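PDB 2O1B: aminotransferase, class I from Staphylococcus aureus, which probably catalyses the reversible, pyridoxal-5'-phosphate-dependent transfer of an amino group between an amino acid such as aspartate and a 2-oxo acid. Local coordinates for residues Lys242-Leu251 / Val262-Ile272. Residues are numbered along the deposited sequence; the frame is centred on the assembly and turned at random.
With PLP (pyridoxal-5'-phosphate), chain B.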
ATOM      1  N   LYS A 242     -16.339 -20.710  -0.901  1.00 27.18           N
ATOM      2  CA  LYS A 242     -14.900 -20.628  -0.669  1.00 27.81           C
ATOM      3  C   LYS A 242     -14.076 -21.436  -1.671  1.00 27.29           C
ATOM      4  O   LYS A 242     -12.868 -21.232  -1.782  1.00 27.80           O
ATOM      5  CB  LYS A 242     -14.552 -21.046   0.763  1.00 27.76           C
ATOM      6  CG  LYS A 242     -15.112 -20.111   1.829  1.00 28.91           C
ATOM      7  CD  LYS A 242     -14.483 -20.345   3.206  1.00 29.32           C
ATOM      8  CE  LYS A 242     -14.698 -21.764   3.706  1.00 30.60           C
ATOM      9  NZ  LYS A 242     -14.034 -21.961   5.032  1.00 31.55           N
ATOM     10  N   ASP A 243     -14.720 -22.347  -2.393  1.00 26.96           N
ATOM     11  CA  ASP A 243     -14.034 -23.153  -3.404  1.00 26.67           C
ATOM     12  C   ASP A 243     -13.700 -22.349  -4.646  1.00 26.08           C
ATOM     13  O   ASP A 243     -12.789 -22.699  -5.396  1.00 25.91           O
ATOM     14  CB  ASP A 243     -14.902 -24.330  -3.829  1.00 27.02           C
ATOM     15  CG  ASP A 243     -15.054 -25.380  -2.750  1.00 27.77           C
ATOM     16  OD1 ASP A 243     -14.553 -25.203  -1.618  1.00 28.69           O
ATOM     17  OD2 ASP A 243     -15.699 -26.399  -3.051  1.00 29.79           O
ATOM     18  N   VAL A 244     -14.460 -21.285  -4.881  1.00 25.76           N
ATOM     19  CA  VAL A 244     -14.302 -20.496  -6.109  1.00 25.19           C
ATOM     20  C   VAL A 244     -13.922 -19.041  -5.854  1.00 24.15           C
ATOM     21  O   VAL A 244     -13.358 -18.394  -6.733  1.00 23.76           O
ATOM     22  CB  VAL A 244     -15.580 -20.492  -6.984  1.00 25.49           C
ATOM     23  CG1 VAL A 244     -15.997 -21.905  -7.366  1.00 26.03           C
ATOM     24  CG2 VAL A 244     -16.717 -19.751  -6.270  1.00 25.56           C
ATOM     25  N   ALA A 245     -14.241 -18.533  -4.669  1.00 22.98           N
ATOM     26  CA  ALA A 245     -14.233 -17.092  -4.439  1.00 22.58           C
ATOM     27  C   ALA A 245     -13.522 -16.603  -3.182  1.00 22.20           C
ATOM     28  O   ALA A 245     -13.380 -17.337  -2.191  1.00 21.68           O
ATOM     29  CB  ALA A 245     -15.666 -16.559  -4.435  1.00 22.54           C
ATOM     30  N   ILE A 246     -13.087 -15.344  -3.247  1.00 22.15           N
ATOM     31  CA  ILE A 246     -12.786 -14.559  -2.049  1.00 22.28           C
ATOM     32  C   ILE A 246     -13.756 -13.401  -2.011  1.00 22.70           C
ATOM     33  O   ILE A 246     -14.287 -12.984  -3.043  1.00 22.80           O
ATOM     34  CB  ILE A 246     -11.335 -13.989  -2.022  1.00 22.22           C
ATOM     35  CG1 ILE A 246     -11.031 -13.169  -3.285  1.00 22.97           C
ATOM     36  CG2 ILE A 246     -10.323 -15.104  -1.801  1.00 21.44           C
ATOM     37  CD1 ILE A 246      -9.712 -12.368  -3.215  1.00 22.19           C
ATOM     38  N   GLU A 247     -13.994 -12.891  -0.811  1.00 23.13           N
ATOM     39  CA  GLU A 247     -14.806 -11.707  -0.629  1.00 23.17           C
ATOM     40  C   GLU A 247     -13.966 -10.630   0.033  1.00 23.22           C
ATOM     41  O   GLU A 247     -13.223 -10.908   0.968  1.00 23.36           O
ATOM     42  CB  GLU A 247     -15.986 -12.039   0.244  1.00 23.76           C
ATOM     43  CG  GLU A 247     -17.036 -10.966   0.291  1.00 24.01           C
ATOM     44  CD  GLU A 247     -18.333 -11.551   0.704  1.00 25.68           C
ATOM     45  OE1 GLU A 247     -18.495 -11.844   1.917  1.00 24.89           O
ATOM     46  OE2 GLU A 247     -19.173 -11.745  -0.194  1.00 23.22           O
ATOM     47  N   ILE A 248     -14.095  -9.400  -0.449  1.00 23.40           N
ATOM     48  CA  ILE A 248     -13.321  -8.282   0.094  1.00 22.77           C
ATOM     49  C   ILE A 248     -14.273  -7.306   0.797  1.00 22.64           C
ATOM     50  O   ILE A 248     -15.287  -6.891   0.245  1.00 22.87           O
ATOM     51  CB  ILE A 248     -12.453  -7.636  -0.994  1.00 22.63           C
ATOM     52  CG1 ILE A 248     -11.244  -8.551  -1.276  1.00 21.86           C
ATOM     53  CG2 ILE A 248     -11.989  -6.236  -0.568  1.00 22.69           C
ATOM     54  CD1 ILE A 248     -10.369  -8.143  -2.403  1.00 21.37           C
ATOM     55  N   TYR A 249     -13.954  -6.996   2.038  1.00 22.94           N
ATOM     56  CA  TYR A 249     -14.817  -6.199   2.900  1.00 22.47           C
ATOM     57  C   TYR A 249     -14.048  -4.971   3.363  1.00 23.33           C
ATOM     58  O   TYR A 249     -12.883  -5.093   3.749  1.00 23.50           O
ATOM     59  CB  TYR A 249     -15.243  -7.031   4.115  1.00 22.25           C
ATOM     60  CG  TYR A 249     -16.348  -6.391   4.931  1.00 21.76           C
ATOM     61  CD1 TYR A 249     -17.695  -6.669   4.652  1.00 22.28           C
ATOM     62  CD2 TYR A 249     -16.056  -5.492   5.968  1.00 22.19           C
ATOM     63  CE1 TYR A 249     -18.727  -6.054   5.380  1.00 20.74           C
ATOM     64  CE2 TYR A 249     -17.077  -4.882   6.704  1.00 21.35           C
ATOM     65  CZ  TYR A 249     -18.407  -5.162   6.395  1.00 22.23           C
ATOM     66  OH  TYR A 249     -19.412  -4.553   7.113  1.00 22.63           O
ATOM     67  N   SER A 250     -14.701  -3.804   3.342  1.00 22.96           N
ATOM     68  CA  SER A 250     -14.065  -2.546   3.715  1.00 23.50           C
ATOM     69  C   SER A 250     -14.677  -1.961   4.978  1.00 23.02           C
ATOM     70  O   SER A 250     -15.887  -2.048   5.175  1.00 23.39           O
ATOM     71  CB  SER A 250     -14.203  -1.517   2.586  1.00 23.70           C
ATOM     72  OG  SER A 250     -13.636  -0.280   2.988  1.00 24.78           O
ATOM     73  N   LEU A 251     -13.843  -1.363   5.826  1.00 23.25           N
ATOM     74  CA  LEU A 251     -14.337  -0.568   6.967  1.00 23.72           C
ATOM     75  C   LEU A 251     -14.673   0.899   6.624  1.00 23.91           C
ATOM     76  O   LEU A 251     -15.244   1.635   7.445  1.00 23.61           O
ATOM     77  CB  LEU A 251     -13.342  -0.623   8.130  1.00 23.89           C
ATOM     78  CG  LEU A 251     -13.236  -1.935   8.927  1.00 23.29           C
ATOM     79  CD1 LEU A 251     -12.408  -2.995   8.218  1.00 23.63           C
ATOM     80  CD2 LEU A 251     -12.650  -1.658  10.306  1.00 24.57           C
ATOM     81  N   VAL A 262      -8.260   0.698   5.717  1.00 24.44           N
ATOM     82  CA  VAL A 262      -8.291  -0.637   6.311  1.00 24.56           C
ATOM     83  C   VAL A 262      -9.465  -1.479   5.797  1.00 24.91           C
ATOM     84  O   VAL A 262     -10.605  -1.015   5.730  1.00 25.03           O
ATOM     85  CB  VAL A 262      -8.297  -0.576   7.865  1.00 24.74           C
ATOM     86  CG1 VAL A 262      -9.518   0.177   8.384  1.00 24.48           C
ATOM     87  CG2 VAL A 262      -8.224  -1.983   8.451  1.00 23.56           C
ATOM     88  N   GLY A 263      -9.160  -2.714   5.417  1.00 25.26           N
ATOM     89  CA  GLY A 263     -10.154  -3.674   4.940  1.00 25.16           C
ATOM     90  C   GLY A 263      -9.554  -5.065   5.040  1.00 24.81           C
ATOM     91  O   GLY A 263      -8.484  -5.243   5.631  1.00 24.67           O
ATOM     92  N   PHE A 264     -10.243  -6.055   4.478  1.00 24.52           N
ATOM     93  CA  PHE A 264      -9.719  -7.418   4.462  1.00 24.41           C
ATOM     94  C   PHE A 264     -10.319  -8.259   3.350  1.00 24.71           C
ATOM     95  O   PHE A 264     -11.420  -7.972   2.868  1.00 24.83           O
ATOM     96  CB  PHE A 264      -9.894  -8.105   5.824  1.00 24.44           C
ATOM     97  CG  PHE A 264     -11.310  -8.153   6.315  1.00 23.98           C
ATOM     98  CD1 PHE A 264     -11.787  -7.185   7.191  1.00 24.24           C
ATOM     99  CD2 PHE A 264     -12.156  -9.187   5.935  1.00 24.21           C
ATOM    100  CE1 PHE A 264     -13.104  -7.233   7.658  1.00 25.00           C
ATOM    101  CE2 PHE A 264     -13.462  -9.247   6.403  1.00 25.74           C
ATOM    102  CZ  PHE A 264     -13.934  -8.265   7.273  1.00 23.11           C
ATOM    103  N   ALA A 265      -9.559  -9.275   2.940  1.00 24.77           N
ATOM    104  CA  ALA A 265     -10.003 -10.299   2.014  1.00 24.93           C
ATOM    105  C   ALA A 265     -10.259 -11.552   2.825  1.00 24.85           C
ATOM    106  O   ALA A 265      -9.543 -11.834   3.795  1.00 24.72           O
ATOM    107  CB  ALA A 265      -8.946 -10.568   0.955  1.00 25.21           C
ATOM    108  N   VAL A 266     -11.266 -12.312   2.408  1.00 24.54           N
ATOM    109  CA  VAL A 266     -11.697 -13.506   3.140  0.50 24.49           C
ATOM    110  C   VAL A 266     -12.137 -14.588   2.158  1.00 24.57           C
ATOM    111  O   VAL A 266     -12.767 -14.296   1.144  1.00 24.89           O
ATOM    112  CB  VAL A 266     -12.809 -13.149   4.181  0.50 24.66           C
ATOM    113  CG1 VAL A 266     -13.856 -14.212   4.275  0.50 24.51           C
ATOM    114  CG2 VAL A 266     -12.203 -12.880   5.548  0.50 23.47           C
ATOM    115  N   GLY A 267     -11.753 -15.841   2.414  1.00 24.78           N
ATOM    116  CA  GLY A 267     -12.209 -16.958   1.571  1.00 24.26           C
ATOM    117  C   GLY A 267     -11.200 -17.947   1.009  1.00 24.63           C
ATOM    118  O   GLY A 267     -10.321 -18.430   1.738  1.00 24.39           O
ATOM    119  N   ASN A 268     -11.351 -18.269  -0.282  1.00 24.36           N
ATOM    120  CA  ASN A 268     -10.522 -19.278  -0.972  1.00 24.47           C
ATOM    121  C   ASN A 268      -9.073 -19.273  -0.521  1.00 24.60           C
ATOM    122  O   ASN A 268      -8.385 -18.270  -0.709  1.00 24.54           O
ATOM    123  CB  ASN A 268     -10.550 -19.077  -2.490  1.00 24.21           C
ATOM    124  CG  ASN A 268      -9.930 -20.251  -3.246  1.00 26.28           C
ATOM    125  OD1 ASN A 268     -10.561 -21.296  -3.422  1.00 27.34           O
ATOM    126  ND2 ASN A 268      -8.687 -20.086  -3.688  1.00 26.19           N
ATOM    127  N   LYS A 269      -8.605 -20.389   0.050  1.00 24.52           N
ATOM    128  CA  LYS A 269      -7.244 -20.440   0.628  1.00 24.52           C
ATOM    129  C   LYS A 269      -6.140 -20.089  -0.381  1.00 24.65           C
ATOM    130  O   LYS A 269      -5.236 -19.303  -0.071  1.00 24.21           O
ATOM    131  CB  LYS A 269      -6.960 -21.786   1.313  1.00 24.53           C
ATOM    132  CG  LYS A 269      -5.486 -21.999   1.723  1.00 25.24           C
ATOM    133  CD  LYS A 269      -5.338 -23.093   2.767  1.00 28.55           C
ATOM    134  CE  LYS A 269      -4.102 -23.973   2.575  1.00 30.37           C
ATOM    135  NZ  LYS A 269      -3.024 -23.393   1.722  1.00 32.75           N
ATOM    136  N   ASP A 270      -6.214 -20.673  -1.575  1.00 25.30           N
ATOM    137  CA  ASP A 270      -5.199 -20.442  -2.611  1.00 26.35           C
ATOM    138  C   ASP A 270      -5.081 -18.955  -2.950  1.00 26.52           C
ATOM    139  O   ASP A 270      -3.975 -18.403  -3.014  1.00 26.44           O
ATOM    140  CB  ASP A 270      -5.504 -21.257  -3.881  1.00 26.41           C
ATOM    141  CG  ASP A 270      -5.215 -22.736  -3.716  1.00 27.90           C
ATOM    142  OD1 ASP A 270      -4.576 -23.124  -2.708  1.00 28.86           O
ATOM    143  OD2 ASP A 270      -5.617 -23.521  -4.612  1.00 30.41           O
HETATM  144  N   MSE A 271      -6.224 -18.312  -3.157  1.00 26.91           N
HETATM  145  CA  MSE A 271      -6.262 -16.896  -3.486  1.00 28.52           C
HETATM  146  C   MSE A 271      -5.794 -16.037  -2.327  1.00 27.17           C
HETATM  147  O   MSE A 271      -5.060 -15.073  -2.528  1.00 27.13           O
HETATM  148  CB  MSE A 271      -7.670 -16.476  -3.910  1.00 28.33           C
HETATM  149  CG  MSE A 271      -8.132 -17.175  -5.170  1.00 29.89           C
HETATM  150 SE   MSE A 271      -9.968 -16.760  -5.618  0.70 34.43          SE
HETATM  151  CE  MSE A 271      -9.654 -14.992  -6.343  1.00 30.30           C
ATOM    152  N   ILE A 272      -6.228 -16.376  -1.116  1.00 26.54           N
ATOM    153  CA  ILE A 272      -5.778 -15.646   0.062  1.00 25.37           C
ATOM    154  C   ILE A 272      -4.257 -15.783   0.238  1.00 25.96           C
ATOM    155  O   ILE A 272      -3.562 -14.801   0.512  1.00 26.57           O
ATOM    156  CB  ILE A 272      -6.535 -16.104   1.323  1.00 25.12           C
ATOM    157  CG1 ILE A 272      -8.023 -15.709   1.223  1.00 22.80           C
ATOM    158  CG2 ILE A 272      -5.884 -15.558   2.596  1.00 23.07           C
ATOM    159  CD1 ILE A 272      -8.272 -14.206   1.036  1.00 22.35           C
TER
HETATM  160  N1  PLP B 400     -15.086  -1.080  -4.183  1.00 16.80           N
HETATM  161  C2  PLP B 400     -16.253  -0.342  -4.251  1.00 18.21           C
HETATM  162  C2A PLP B 400     -17.435  -0.901  -4.994  1.00 17.70           C
HETATM  163  C3  PLP B 400     -16.307   0.890  -3.594  1.00 17.69           C
HETATM  164  O3  PLP B 400     -17.438   1.654  -3.629  1.00 20.28           O
HETATM  165  C4  PLP B 400     -15.191   1.363  -2.891  1.00 18.49           C
HETATM  166  C4A PLP B 400     -15.437   2.349  -1.788  1.00 17.73           C
HETATM  167  C5  PLP B 400     -14.013   0.613  -2.846  1.00 18.05           C
HETATM  168  C6  PLP B 400     -13.969  -0.617  -3.503  1.00 18.26           C
HETATM  169  C5A PLP B 400     -12.775   1.115  -2.114  1.00 19.43           C
HETATM  170  O4P PLP B 400     -12.902   1.033  -0.707  1.00 21.63           O
HETATM  171  P   PLP B 400     -11.642   1.349   0.255  1.00 20.36           P
HETATM  172  O1P PLP B 400     -11.866   2.685   0.945  1.00 18.00           O
HETATM  173  O2P PLP B 400     -10.413   1.385  -0.612  1.00 18.93           O
HETATM  174  O3P PLP B 400     -11.577   0.248   1.276  1.00 19.72           O
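Strands 245-250 and 263-267 run antiparallel in the central mixed sheet of the cofactor-binding domain, joined through the loop that carries Lys253 and Arg261 of the pyridoxal-5'-phosphate pocket. Glu247 pairs with Val266 and Tyr249 with Phe264 through two backbone hydrogen bonds each, the straightest from Tyr249 N to Phe264 O (2.8 Å, 173°). A longer bond, Leu251 N to Val262 O at 3.3 Å, carries the pairing past the strand end.

On the face bearing Tyr249 and Phe264, the Phe264 ring leans toward the neighbouring strand because CG sits between its backbone N and carbonyl carbon (chi1 57°). Tyr249 CB rests over one ring face, a CH-pi contact 3.9 Å from the centroid, while the two rings lie almost parallel but slid apart, with little overlap. Helix 88-102 packs on this side through Ile94 and Tyr98. The buried carboxylate of Glu247 leads away from strand 263-267 to hydrogen bonds with Tyr98 OH, Ser234 OG and Ile235 N, which satisfy both its oxygens.

Such a sheet, with 263-267 the antiparallel member among mostly parallel strands, is the hallmark of fold-type I aminotransferases, which bind the cofactor at the C-terminal ends of the parallel strands. There Ser250 OG donates a hydrogen bond to phosphate O3P (2.7 Å) and is itself bonded to Ser252 N; a small hydroxyl suits a phosphate so close to the backbone. On the same face, Ile248 CG1 meets Ala265 CB at 3.8 Å, and the Ile248 side chain also packs on Leu122 of helix 118-129.

At the other end Gly267 faces Ile246 in a non-hydrogen-bonded pair, its positive phi (130°) open chiefly to a residue without a side chain. Asn268, the N-cap of helix 269-282, donates its backbone N to Ala245 O at 2.9 Å. The helix then brings apolar Met271 (selenomethionine) and Ile272 against Ile246, whose CG2 touches Ile272 CD1 at 3.6 Å.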